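Local coordinates for putative PLP-dependent aminotransferase (Bacillus cereus ATCC 10987, PDB 3JU7), which probably works as a pyridoxal-phosphate-dependent aminotransferase of the DegT/DnrJ/EryC1/StrS family, transferring amino groups between substrates, at residues 69-74 against 96-101; 78-83 against 127-132; 111-116 against 141-146; 168-173 against 283-288. All coordinates share one frame; numbering follows the deposited sequence.

Interaction 1: residues 69-74 against 96-101; sequences AIQLKK and IWCGLE
The ammonium group of K74 donates to the carbonyl oxygen of C98, with NZ 2.7 Å from O and lying in the carbonyl plane at a C=O...N angle of 155°. A second, weak bond from the same nitrogen reaches OE1 of Q71, one helical turn earlier, so the amine is held between its own helix and the neighbouring chain segment. K74 is the first residue to leave the helical path at the end of helix 62-73; its CG sits between the backbone N and the carbonyl carbon (chi1 64°), and beyond CG the chain runs extended toward C98. The carbonyl it meets belongs to the closing turn of helix 90-97, a Schellman motif in which G99, with positive phi, is the C-prime residue, its N bonding to I96 O and L100 N to A95 O. Two helix C-termini are thus joined, a lysine charge sitting where the helix dipole is expected to be negative. Beneath this polar link the thiol of C98 packs against helix 62-73: SG lies 3.6 Å from CG2 of I70 and 3.8 Å from CB of Q71. The same I70 methyl also touches L100, CG2 to CD1 at 3.8 Å, while I132 of strand 130-133 adjoins both I70 and L100. W97 of the second subunit packs on Q71 and C98, placing the contact at the dimer interface.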
loop_
_atom_site.group_PDB
_atom_site.type_symbol
_atom_site.label_atom_id
_atom_site.label_comp_id
_atom_site.label_asym_id
_atom_site.label_seq_id
_atom_site.Cartn_x
_atom_site.Cartn_y
_atom_site.Cartn_z
ATOM N N ALA A 69 -2.087 6.120 -10.500
ATOM C CA ALA A 69 -2.809 6.805 -11.577
ATOM C C ALA A 69 -2.122 8.121 -12.005
ATOM O O ALA A 69 -1.902 8.343 -13.182
ATOM C CB ALA A 69 -4.281 7.029 -11.204
ATOM N N ILE A 70 -1.764 8.956 -11.059
ATOM C CA ILE A 70 -1.062 10.218 -11.358
ATOM C C ILE A 70 0.298 9.960 -12.013
ATOM O O ILE A 70 0.625 10.576 -13.020
ATOM C CB ILE A 70 -0.883 11.058 -10.069
ATOM C CG1 ILE A 70 -2.238 11.630 -9.634
ATOM C CG2 ILE A 70 0.183 12.183 -10.233
ATOM C CD1 ILE A 70 -2.336 11.910 -8.166
ATOM N N GLN A 71 1.073 9.036 -11.431
ATOM C CA GLN A 71 2.375 8.633 -11.989
ATOM C C GLN A 71 2.215 8.160 -13.444
ATOM O O GLN A 71 2.949 8.606 -14.288
ATOM C CB GLN A 71 3.028 7.530 -11.135
ATOM C CG GLN A 71 4.372 7.061 -11.678
ATOM C CD GLN A 71 5.409 8.178 -11.755
ATOM O OE1 GLN A 71 5.440 9.067 -10.913
ATOM N NE2 GLN A 71 6.246 8.136 -12.781
ATOM N N LEU A 72 1.250 7.291 -13.745
ATOM C CA LEU A 72 1.026 6.858 -15.143
ATOM C C LEU A 72 0.610 7.991 -16.083
ATOM O O LEU A 72 1.084 8.103 -17.198
ATOM C CB LEU A 72 -0.065 5.765 -15.213
ATOM C CG LEU A 72 -0.488 5.312 -16.607
ATOM C CD1 LEU A 72 0.689 4.615 -17.278
ATOM C CD2 LEU A 72 -1.727 4.423 -16.538
ATOM N N LYS A 73 -0.312 8.824 -15.624
ATOM C CA LYS A 73 -1.020 9.737 -16.497
ATOM C C LYS A 73 -0.410 11.141 -16.540
ATOM O O LYS A 73 -0.708 11.895 -17.436
ATOM C CB LYS A 73 -2.472 9.807 -16.033
ATOM C CG LYS A 73 -3.260 8.564 -16.439
ATOM C CD LYS A 73 -4.735 8.652 -16.200
ATOM C CE LYS A 73 -5.446 9.784 -16.962
ATOM N NZ LYS A 73 -5.811 9.492 -18.354
ATOM N N LYS A 74 0.431 11.508 -15.592
ATOM C CA LYS A 74 0.953 12.858 -15.606
ATOM C C LYS A 74 1.762 13.191 -16.881
ATOM O O LYS A 74 2.505 12.382 -17.410
ATOM C CB LYS A 74 1.798 13.142 -14.359
ATOM C CG LYS A 74 3.043 12.290 -14.277
ATOM C CD LYS A 74 3.870 12.453 -12.991
ATOM C CE LYS A 74 5.223 11.784 -13.188
ATOM N NZ LYS A 74 6.134 12.103 -12.113
ATOM N N ILE A 96 2.500 14.845 -4.472
ATOM C CA ILE A 96 3.825 15.135 -3.976
ATOM C C ILE A 96 4.718 13.879 -4.104
ATOM O O ILE A 96 5.868 13.999 -4.461
ATOM C CB ILE A 96 3.772 15.609 -2.483
ATOM C CG1 ILE A 96 3.061 16.942 -2.370
ATOM C CG2 ILE A 96 5.148 15.721 -1.916
ATOM C CD1 ILE A 96 2.741 17.390 -0.911
ATOM N N TRP A 97 4.171 12.691 -3.834
ATOM C CA TRP A 97 4.929 11.449 -3.996
ATOM C C TRP A 97 5.259 11.178 -5.481
ATOM O O TRP A 97 6.248 10.508 -5.783
ATOM C CB TRP A 97 4.174 10.244 -3.413
ATOM C CG TRP A 97 4.358 9.987 -1.954
ATOM C CD1 TRP A 97 3.508 10.354 -0.948
ATOM C CD2 TRP A 97 5.425 9.255 -1.323
ATOM N NE1 TRP A 97 3.988 9.916 0.263
ATOM C CE2 TRP A 97 5.159 9.238 0.065
ATOM C CE3 TRP A 97 6.562 8.611 -1.790
ATOM C CZ2 TRP A 97 6.004 8.623 0.987
ATOM C CZ3 TRP A 97 7.393 7.973 -0.874
ATOM C CH2 TRP A 97 7.116 7.997 0.501
ATOM N N CYS A 98 4.426 11.675 -6.405
ATOM C CA CYS A 98 4.726 11.570 -7.840
ATOM C C CYS A 98 5.647 12.667 -8.315
ATOM O O CYS A 98 5.876 12.842 -9.504
ATOM C CB CYS A 98 3.455 11.586 -8.637
ATOM S SG CYS A 98 2.454 10.089 -8.374
ATOM N N GLY A 99 6.153 13.458 -7.386
ATOM C CA GLY A 99 7.062 14.519 -7.735
ATOM C C GLY A 99 6.399 15.782 -8.234
ATOM O O GLY A 99 7.049 16.595 -8.836
ATOM N N LEU A 100 5.123 15.972 -7.980
ATOM C CA LEU A 100 4.465 17.192 -8.414
ATOM C C LEU A 100 4.206 18.102 -7.248
ATOM O O LEU A 100 4.240 17.679 -6.090
ATOM C CB LEU A 100 3.145 16.884 -9.070
ATOM C CG LEU A 100 3.321 15.893 -10.210
ATOM C CD1 LEU A 100 1.972 15.515 -10.660
ATOM C CD2 LEU A 100 4.171 16.558 -11.308
ATOM N N GLU A 101 3.962 19.372 -7.554
ATOM C CA GLU A 101 3.524 20.307 -6.548
ATOM C C GLU A 101 2.019 20.440 -6.696
ATOM O O GLU A 101 1.519 20.646 -7.797
ATOM C CB GLU A 101 4.153 21.681 -6.762
ATOM C CG GLU A 101 5.589 21.742 -6.435
ATOM C CD GLU A 101 6.113 23.176 -6.407
ATOM O OE1 GLU A 101 5.323 24.145 -6.299
ATOM O OE2 GLU A 101 7.329 23.321 -6.488
#

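Interaction 2: residues 78-83 against 127-132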
loop_
_atom_site.group_PDB
_atom_site.type_symbol
_atom_site.label_atom_id
_atom_site.label_comp_id
_atom_site.label_asym_id
_atom_site.label_seq_id
_atom_site.Cartn_x
_atom_site.Cartn_y
_atom_site.Cartn_z
ATOM N N GLY A 78 5.358 18.466 -16.974
ATOM C CA GLY A 78 4.597 19.314 -16.056
ATOM C C GLY A 78 5.113 19.280 -14.619
ATOM O O GLY A 78 5.777 18.334 -14.191
ATOM N N LYS A 79 4.787 20.328 -13.882
ATOM C CA LYS A 79 5.271 20.544 -12.537
ATOM C C LYS A 79 4.117 20.478 -11.505
ATOM O O LYS A 79 4.313 20.145 -10.344
ATOM C CB LYS A 79 5.902 21.936 -12.517
ATOM C CG LYS A 79 6.198 22.485 -11.132
ATOM C CD LYS A 79 6.980 23.770 -11.209
ATOM C CE LYS A 79 7.519 24.141 -9.831
ATOM N NZ LYS A 79 8.261 25.437 -9.811
ATOM N N TYR A 80 2.914 20.818 -11.919
ATOM C CA TYR A 80 1.810 20.997 -10.977
ATOM C C TYR A 80 0.656 19.996 -11.163
ATOM O O TYR A 80 0.325 19.591 -12.294
ATOM C CB TYR A 80 1.230 22.395 -11.161
ATOM C CG TYR A 80 2.201 23.517 -10.924
ATOM C CD1 TYR A 80 2.718 23.746 -9.659
ATOM C CD2 TYR A 80 2.572 24.370 -11.942
ATOM C CE1 TYR A 80 3.570 24.785 -9.423
ATOM C CE2 TYR A 80 3.462 25.396 -11.719
ATOM C CZ TYR A 80 3.945 25.604 -10.441
ATOM O OH TYR A 80 4.823 26.624 -10.167
ATOM N N ALA A 81 0.035 19.633 -10.046
ATOM C CA ALA A 81 -1.236 18.893 -10.046
ATOM C C ALA A 81 -2.315 19.894 -9.607
ATOM O O ALA A 81 -2.292 20.352 -8.453
ATOM C CB ALA A 81 -1.183 17.704 -9.071
ATOM N N LEU A 82 -3.206 20.287 -10.515
ATOM C CA LEU A 82 -4.261 21.275 -10.180
ATOM C C LEU A 82 -5.402 20.511 -9.485
ATOM O O LEU A 82 -5.931 19.528 -10.026
ATOM C CB LEU A 82 -4.776 21.986 -11.429
ATOM C CG LEU A 82 -3.947 23.127 -11.993
ATOM C CD1 LEU A 82 -2.435 22.795 -12.034
ATOM C CD2 LEU A 82 -4.516 23.485 -13.358
HETATM N N MSE A 83 -5.713 20.907 -8.260
HETATM C CA MSE A 83 -6.716 20.224 -7.456
HETATM C C MSE A 83 -7.338 21.203 -6.470
HETATM O O MSE A 83 -6.802 22.258 -6.204
HETATM C CB MSE A 83 -6.085 19.065 -6.673
HETATM C CG MSE A 83 -4.968 19.538 -5.735
HETATM SE SE MSE A 83 -4.110 18.151 -4.691
HETATM C CE MSE A 83 -3.367 17.077 -6.110
ATOM N N LYS A 127 -0.204 26.341 -18.929
ATOM C CA LYS A 127 0.185 25.611 -20.147
ATOM C C LYS A 127 0.996 24.372 -19.789
ATOM O O LYS A 127 0.573 23.605 -18.925
ATOM C CB LYS A 127 0.910 26.537 -21.132
ATOM C CG LYS A 127 0.062 27.739 -21.575
ATOM C CD LYS A 127 0.757 28.603 -22.640
ATOM N N GLU A 128 2.154 24.195 -20.412
ATOM C CA GLU A 128 2.999 22.996 -20.202
ATOM C C GLU A 128 3.378 22.712 -18.745
ATOM O O GLU A 128 3.750 21.593 -18.406
ATOM C CB GLU A 128 4.274 23.037 -21.080
ATOM C CG GLU A 128 5.389 24.026 -20.602
ATOM C CD GLU A 128 5.052 25.500 -20.814
ATOM O OE1 GLU A 128 4.211 25.818 -21.694
ATOM O OE2 GLU A 128 5.641 26.348 -20.097
ATOM N N GLU A 129 3.268 23.692 -17.868
ATOM C CA GLU A 129 3.552 23.432 -16.457
ATOM C C GLU A 129 2.459 22.579 -15.788
ATOM O O GLU A 129 2.693 21.973 -14.739
ATOM C CB GLU A 129 3.812 24.722 -15.693
ATOM C CG GLU A 129 5.162 25.345 -16.014
ATOM C CD GLU A 129 5.490 26.540 -15.101
ATOM O OE1 GLU A 129 4.677 27.489 -15.041
ATOM O OE2 GLU A 129 6.558 26.535 -14.446
ATOM N N VAL A 130 1.285 22.480 -16.407
ATOM C CA VAL A 130 0.265 21.596 -15.863
ATOM C C VAL A 130 0.669 20.156 -16.147
ATOM O O VAL A 130 0.889 19.796 -17.301
ATOM C CB VAL A 130 -1.106 21.894 -16.440
ATOM C CG1 VAL A 130 -2.104 20.994 -15.809
ATOM C CG2 VAL A 130 -1.453 23.352 -16.164
ATOM N N ALA A 131 0.837 19.354 -15.099
ATOM C CA ALA A 131 1.164 17.957 -15.289
ATOM C C ALA A 131 -0.102 17.117 -15.271
ATOM O O ALA A 131 -0.170 16.081 -15.945
ATOM C CB ALA A 131 2.113 17.456 -14.217
ATOM N N ILE A 132 -1.067 17.543 -14.463
ATOM C CA ILE A 132 -2.294 16.771 -14.243
ATOM C C ILE A 132 -3.354 17.593 -13.506
ATOM O O ILE A 132 -3.049 18.570 -12.824
ATOM C CB ILE A 132 -1.969 15.461 -13.465
ATOM C CG1 ILE A 132 -3.084 14.414 -13.631
ATOM C CG2 ILE A 132 -1.549 15.758 -12.023
ATOM C CD1 ILE A 132 -2.624 13.006 -13.351
HETATM O O HOH W 1 4.989 28.563 -12.544
#
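Two carbonyl oxygens, each gripped by two backbone N-H groups, carry this contact. K79 N donates to E129 O at 2.8 Å. Y80 N donates to the same E129 O at 3.1 Å, approaching nearly along the C=O axis, whereas the K79 donor is tilted 32° from the carbonyl plane. In return Y80 O receives A131 N at 2.9 Å and I132 N at 3.3 Å, both in the carbonyl plane. A fifth bond, from L82 N to I132 O, continues the pairing up the strands. Around these bonds the side chains pack on two faces. A81 CB meets CG2 of I132 at 3.6 Å, that methyl lying between the I132 backbone N and carbonyl carbon, while Y80, V130 and L82 gather on the other side, where the isopropyl groups of L82 and V130 cross at about a right angle. The Y80 side chain runs beside that of E129, pointing the same way, its ring turned 76° from the carboxylate plane. A water at the ring edge is held by Y80 OH and donates to E129 OE1 at 2.7 Å, linking the two ends. K79 CG lies over the centre of one ring face. G78 fits closely, its C 3.5 Å from CB of A131. The bridges Y80-V130 and A81-I132 are both parallel, but the register slips by one residue between them: a beta bulge, set where strands 80-84 and 130-133 begin to pair in the parallel part of the central sheet, consistent with the seven-stranded sheet of fold type I PLP enzymes.

Interaction 3: residues 111-116 against 141-146; sequences DWYMDK and SWMNLE
The ring of Y113 is sandwiched: D111 O stands 3.5 Å above the centre of one face, and M143 CB lies at the same height over the centre of the opposite face. M143 is a selenomethionine, and its CB makes a CH-pi contact 11° off the ring normal. Its CG, anti to the backbone N (chi1 179°), also lies against the ring, 3.7 Å from Y113 CG. SE takes up an oblique Met-aromatic position 4.4 Å from the ring centroid. At the ring edge, in plane, is S141 OG, 2.5 Å from Y113 OH. The peptide that brings D111 O over the ring is shaped by an Asx turn, D111 OD1 accepting from Y113 N at 3.0 Å. Farther along, N144 OD1 takes a capping bond from E146 N at the start of helix 146-153. The loops precede helices 116-126 and 146-153, and their touching parts, 113-116 and 141-144, run 13° apart. T283 OG1 also bonds to Y113 OH, and T138 O to S141 OG, so both hydroxyls take part in a wider hydrogen-bond network. With S141 OG and T283 OG1 both near Y113 OH, which of them receives its proton remains open, whereas the ring is placed between the D111 carbonyl oxygen and the M143 methylene.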
loop_
_atom_site.group_PDB
_atom_site.type_symbol
_atom_site.label_atom_id
_atom_site.label_comp_id
_atom_site.label_asym_id
_atom_site.label_seq_id
_atom_site.Cartn_x
_atom_site.Cartn_y
_atom_site.Cartn_z
ATOM N N ASP A 111 -21.831 23.687 -4.778
ATOM C CA ASP A 111 -21.612 22.248 -5.010
ATOM C C ASP A 111 -20.291 21.746 -4.433
ATOM O O ASP A 111 -20.085 20.549 -4.340
ATOM C CB ASP A 111 -21.798 21.842 -6.492
ATOM C CG ASP A 111 -20.826 22.522 -7.459
ATOM O OD1 ASP A 111 -19.671 22.837 -7.094
ATOM O OD2 ASP A 111 -21.242 22.734 -8.626
ATOM N N TRP A 112 -19.431 22.693 -4.054
ATOM C CA TRP A 112 -18.137 22.468 -3.399
ATOM C C TRP A 112 -17.155 21.669 -4.221
ATOM O O TRP A 112 -16.236 21.064 -3.684
ATOM C CB TRP A 112 -18.313 21.844 -2.023
ATOM C CG TRP A 112 -19.390 22.496 -1.228
ATOM C CD1 TRP A 112 -19.783 23.800 -1.302
ATOM C CD2 TRP A 112 -20.202 21.884 -0.225
ATOM N NE1 TRP A 112 -20.805 24.035 -0.417
ATOM C CE2 TRP A 112 -21.082 22.874 0.259
ATOM C CE3 TRP A 112 -20.285 20.589 0.303
ATOM C CZ2 TRP A 112 -22.039 22.609 1.253
ATOM C CZ3 TRP A 112 -21.217 20.328 1.283
ATOM C CH2 TRP A 112 -22.091 21.340 1.748
ATOM N N TYR A 113 -17.355 21.661 -5.529
ATOM C CA TYR A 113 -16.357 21.132 -6.429
ATOM C C TYR A 113 -15.443 22.272 -6.922
ATOM O O TYR A 113 -15.783 23.463 -6.845
ATOM C CB TYR A 113 -16.991 20.446 -7.645
ATOM C CG TYR A 113 -18.133 19.519 -7.364
ATOM C CD1 TYR A 113 -18.024 18.514 -6.422
ATOM C CD2 TYR A 113 -19.296 19.583 -8.117
ATOM C CE1 TYR A 113 -19.073 17.626 -6.195
ATOM C CE2 TYR A 113 -20.351 18.716 -7.895
ATOM C CZ TYR A 113 -20.245 17.733 -6.929
ATOM O OH TYR A 113 -21.296 16.842 -6.735
HETATM N N MSE A 114 -14.300 21.871 -7.453
HETATM C CA MSE A 114 -13.371 22.768 -8.118
HETATM C C MSE A 114 -14.164 23.572 -9.159
HETATM O O MSE A 114 -14.959 23.010 -9.931
HETATM C CB MSE A 114 -12.194 21.941 -8.705
HETATM C CG MSE A 114 -11.102 22.768 -9.286
HETATM SE SE MSE A 114 -9.440 21.879 -9.413
HETATM C CE MSE A 114 -10.164 20.267 -10.321
ATOM N N ASP A 115 -14.023 24.894 -9.110
ATOM C CA ASP A 115 -14.719 25.781 -10.037
ATOM C C ASP A 115 -14.063 25.715 -11.415
ATOM O O ASP A 115 -12.938 26.166 -11.592
ATOM C CB ASP A 115 -14.682 27.218 -9.500
ATOM C CG ASP A 115 -15.228 28.245 -10.487
ATOM O OD1 ASP A 115 -15.278 27.957 -11.698
ATOM O OD2 ASP A 115 -15.568 29.361 -10.054
ATOM N N LYS A 116 -14.793 25.181 -12.391
ATOM C CA LYS A 116 -14.226 24.870 -13.704
ATOM C C LYS A 116 -13.740 26.102 -14.465
ATOM O O LYS A 116 -12.756 26.038 -15.167
ATOM C CB LYS A 116 -15.199 23.991 -14.528
ATOM C CG LYS A 116 -15.103 22.478 -14.083
ATOM C CD LYS A 116 -16.238 21.545 -14.565
ATOM C CE LYS A 116 -17.498 21.731 -13.723
ATOM N NZ LYS A 116 -18.455 20.600 -13.877
ATOM N N SER A 141 -20.402 12.602 -4.139
ATOM C CA SER A 141 -21.510 13.205 -4.836
ATOM C C SER A 141 -21.293 13.130 -6.323
ATOM O O SER A 141 -20.226 12.705 -6.811
ATOM C CB SER A 141 -21.663 14.662 -4.384
ATOM O OG SER A 141 -20.541 15.414 -4.767
ATOM N N TRP A 142 -22.308 13.567 -7.044
ATOM C CA TRP A 142 -22.305 13.458 -8.473
ATOM C C TRP A 142 -21.729 14.698 -9.124
ATOM O O TRP A 142 -22.457 15.572 -9.574
ATOM C CB TRP A 142 -23.717 13.210 -8.935
ATOM C CG TRP A 142 -23.825 12.710 -10.287
ATOM C CD1 TRP A 142 -24.019 13.441 -11.419
ATOM C CD2 TRP A 142 -23.823 11.335 -10.676
ATOM N NE1 TRP A 142 -24.131 12.602 -12.490
ATOM C CE2 TRP A 142 -24.007 11.304 -12.072
ATOM C CE3 TRP A 142 -23.691 10.126 -9.975
ATOM C CZ2 TRP A 142 -24.030 10.115 -12.799
ATOM C CZ3 TRP A 142 -23.710 8.942 -10.685
ATOM C CH2 TRP A 142 -23.876 8.939 -12.098
HETATM N N MSE A 143 -20.404 14.767 -9.140
HETATM C CA MSE A 143 -19.668 15.822 -9.848
HETATM C C MSE A 143 -19.605 15.422 -11.298
HETATM O O MSE A 143 -18.939 14.448 -11.664
HETATM C CB MSE A 143 -18.268 15.962 -9.301
HETATM C CG MSE A 143 -17.440 17.019 -10.001
HETATM SE SE MSE A 143 -15.668 17.051 -9.263
HETATM C CE MSE A 143 -14.947 15.386 -10.007
ATOM N N ASN A 144 -20.316 16.165 -12.134
ATOM C CA ASN A 144 -20.433 15.831 -13.528
ATOM C C ASN A 144 -19.070 15.880 -14.196
ATOM O O ASN A 144 -18.294 16.781 -13.912
ATOM C CB ASN A 144 -21.379 16.797 -14.229
ATOM C CG ASN A 144 -21.897 16.234 -15.527
ATOM O OD1 ASN A 144 -21.200 16.249 -16.568
ATOM N ND2 ASN A 144 -23.135 15.706 -15.479
ATOM N N LEU A 145 -18.796 14.934 -15.101
ATOM C CA LEU A 145 -17.457 14.776 -15.689
ATOM C C LEU A 145 -17.328 15.198 -17.156
ATOM O O LEU A 145 -16.259 15.002 -17.742
ATOM C CB LEU A 145 -16.976 13.319 -15.526
ATOM C CG LEU A 145 -16.796 12.868 -14.080
ATOM C CD1 LEU A 145 -16.429 11.405 -14.023
ATOM C CD2 LEU A 145 -15.730 13.730 -13.408
ATOM N N GLU A 146 -18.395 15.768 -17.741
ATOM C CA GLU A 146 -18.363 16.263 -19.125
ATOM C C GLU A 146 -17.149 17.160 -19.430
ATOM O O GLU A 146 -16.474 16.955 -20.396
ATOM C CB GLU A 146 -19.646 17.046 -19.449
#

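Interaction 4: residues 168-173 against 283-288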
loop_
_atom_site.group_PDB
_atom_site.type_symbol
_atom_site.label_atom_id
_atom_site.label_comp_id
_atom_site.label_asym_id
_atom_site.label_seq_id
_atom_site.Cartn_x
_atom_site.Cartn_y
_atom_site.Cartn_z
ATOM N N LEU A 168 -22.191 4.959 -5.945
ATOM C CA LEU A 168 -23.023 6.127 -6.301
ATOM C C LEU A 168 -23.649 5.993 -7.699
ATOM O O LEU A 168 -22.953 6.033 -8.728
ATOM C CB LEU A 168 -22.213 7.424 -6.232
ATOM C CG LEU A 168 -22.965 8.692 -6.596
ATOM C CD1 LEU A 168 -24.215 8.867 -5.680
ATOM C CD2 LEU A 168 -21.981 9.907 -6.490
HETATM N N MSE A 169 -24.970 5.890 -7.703
HETATM C CA MSE A 169 -25.810 5.729 -8.887
HETATM C C MSE A 169 -26.692 6.945 -9.118
HETATM O O MSE A 169 -27.197 7.542 -8.174
HETATM C CB MSE A 169 -26.774 4.573 -8.645
HETATM C CG MSE A 169 -26.111 3.279 -8.224
HETATM SE SE MSE A 169 -25.256 2.515 -9.733
HETATM C CE MSE A 169 -25.657 0.685 -9.324
ATOM N N ASN A 170 -26.933 7.282 -10.374
ATOM C CA ASN A 170 -27.819 8.390 -10.710
ATOM C C ASN A 170 -28.412 8.073 -12.061
ATOM O O ASN A 170 -27.700 7.957 -13.053
ATOM C CB ASN A 170 -27.050 9.714 -10.758
ATOM C CG ASN A 170 -27.946 10.922 -11.009
ATOM O OD1 ASN A 170 -29.158 10.810 -11.004
ATOM N ND2 ASN A 170 -27.329 12.100 -11.191
ATOM N N GLY A 171 -29.730 7.911 -12.079
ATOM C CA GLY A 171 -30.446 7.542 -13.281
ATOM C C GLY A 171 -29.963 6.210 -13.782
ATOM O O GLY A 171 -29.811 6.023 -14.969
ATOM N N GLY A 172 -29.684 5.296 -12.870
ATOM C CA GLY A 172 -29.192 3.980 -13.240
ATOM C C GLY A 172 -27.778 3.939 -13.795
ATOM O O GLY A 172 -27.371 2.938 -14.364
HETATM N N MSE A 173 -26.996 4.991 -13.637
HETATM C CA MSE A 173 -25.630 4.916 -14.104
HETATM C C MSE A 173 -24.715 5.076 -12.911
HETATM O O MSE A 173 -24.978 5.908 -12.035
HETATM C CB MSE A 173 -25.376 5.993 -15.152
HETATM C CG MSE A 173 -23.955 6.526 -15.206
HETATM SE SE MSE A 173 -23.734 7.649 -16.749
HETATM C CE MSE A 173 -22.513 8.930 -16.022
ATOM N N THR A 283 -26.218 19.123 -5.098
ATOM C CA THR A 283 -25.810 18.018 -5.972
ATOM C C THR A 283 -26.989 17.121 -6.351
ATOM O O THR A 283 -27.968 17.055 -5.626
ATOM C CB THR A 283 -24.621 17.188 -5.336
ATOM O OG1 THR A 283 -24.153 16.215 -6.279
ATOM C CG2 THR A 283 -25.010 16.503 -4.026
ATOM N N GLU A 284 -26.901 16.436 -7.489
ATOM C CA GLU A 284 -28.015 15.593 -7.958
ATOM C C GLU A 284 -28.132 14.274 -7.186
ATOM O O GLU A 284 -29.202 13.725 -7.068
ATOM C CB GLU A 284 -27.849 15.223 -9.431
ATOM C CG GLU A 284 -27.752 16.356 -10.429
ATOM C CD GLU A 284 -27.608 15.819 -11.863
ATOM O OE1 GLU A 284 -28.496 15.039 -12.291
ATOM O OE2 GLU A 284 -26.607 16.155 -12.549
ATOM N N ALA A 285 -27.017 13.750 -6.701
ATOM C CA ALA A 285 -27.007 12.446 -6.077
ATOM C C ALA A 285 -25.789 12.367 -5.175
ATOM O O ALA A 285 -24.752 12.953 -5.478
ATOM C CB ALA A 285 -26.962 11.345 -7.145
ATOM N N VAL A 286 -25.927 11.681 -4.052
ATOM C CA VAL A 286 -24.839 11.562 -3.117
ATOM C C VAL A 286 -24.985 10.249 -2.382
ATOM O O VAL A 286 -26.081 9.810 -2.150
ATOM C CB VAL A 286 -24.808 12.768 -2.114
ATOM C CG1 VAL A 286 -26.086 12.817 -1.319
ATOM C CG2 VAL A 286 -23.597 12.682 -1.176
ATOM N N ILE A 287 -23.878 9.611 -2.045
ATOM C CA ILE A 287 -23.912 8.497 -1.109
ATOM C C ILE A 287 -23.109 8.978 0.107
ATOM O O ILE A 287 -22.015 9.530 -0.038
ATOM C CB ILE A 287 -23.352 7.204 -1.719
ATOM C CG1 ILE A 287 -23.508 6.074 -0.732
ATOM C CG2 ILE A 287 -21.852 7.313 -2.125
ATOM C CD1 ILE A 287 -23.079 4.775 -1.323
ATOM N N GLN A 288 -23.662 8.793 1.299
ATOM C CA GLN A 288 -23.140 9.500 2.468
ATOM C C GLN A 288 -22.369 8.688 3.539
ATOM O O GLN A 288 -22.863 7.749 4.158
ATOM C CB GLN A 288 -24.264 10.290 3.100
ATOM C CG GLN A 288 -24.921 11.229 2.101
ATOM C CD GLN A 288 -25.553 12.364 2.795
ATOM O OE1 GLN A 288 -26.322 12.167 3.728
ATOM N NE2 GLN A 288 -25.206 13.568 2.391
#
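The two segments pack without any backbone hydrogen bond between them, their nearest CA atoms being L168 and I287 at 5.8 Å, with N170 and A285 next at 6.2 Å. L168 supplies the apolar part of the contact. Its CG is anti to the backbone N (chi1 179°), and the CD1 branch comes closest to main chain, 3.7 Å from V286 C, and also meets the A285 methyl, CD1 to CB at 4.0 Å. CB of the same leucine lies 4.1 Å from CG2 of I287. A285 serves a second neighbour as well: its methyl meets N170 CB, also at 4.0 Å. At the solvent-facing end N170 and E284 supply a polar contact, their side chains crossing at about a right angle and their amide and carboxylate planes 79° apart. The bond they form, N170 ND2 to E284 OE1 at 3.3 Å, is weak although its N-H...O angle is 158°. W142 packs on both L168 and N170, and on the other segment W250 and L254 of helix 250-270 touch I287. N170 also opens a type I' turn through G171 and G172 to M173, closed by N170 N to M173 O and M173 N to N170 O. Such a turn, with two glycines at positive phi, is characteristic of a tight two-residue beta hairpin, here joining strands 169-170 and 173-174 beside the loop that leads to strand 291-294.

In the fold
Following the chain from the N terminus, helix 62-73 leads through strand 80-84 and helix 90-97 to residues 96-101, where interaction 1 closes the first loop. Interaction 2 opens inside that loop, at 78-83, and closes at 127-132, so the two cross; E101 pairs with K79 and A81 in the parallel part of the central sheet. Interaction 3 opens at 111-116, before interaction 2 has closed, and crosses it in turn, with M114 packing on M83. Interaction 4 follows in series and closes the longest loop, bringing the hairpin at 168-173 to 283-288. Through T283 and L168 it touches interaction 3, whereas its centre lies about 29 Å from that of interaction 1.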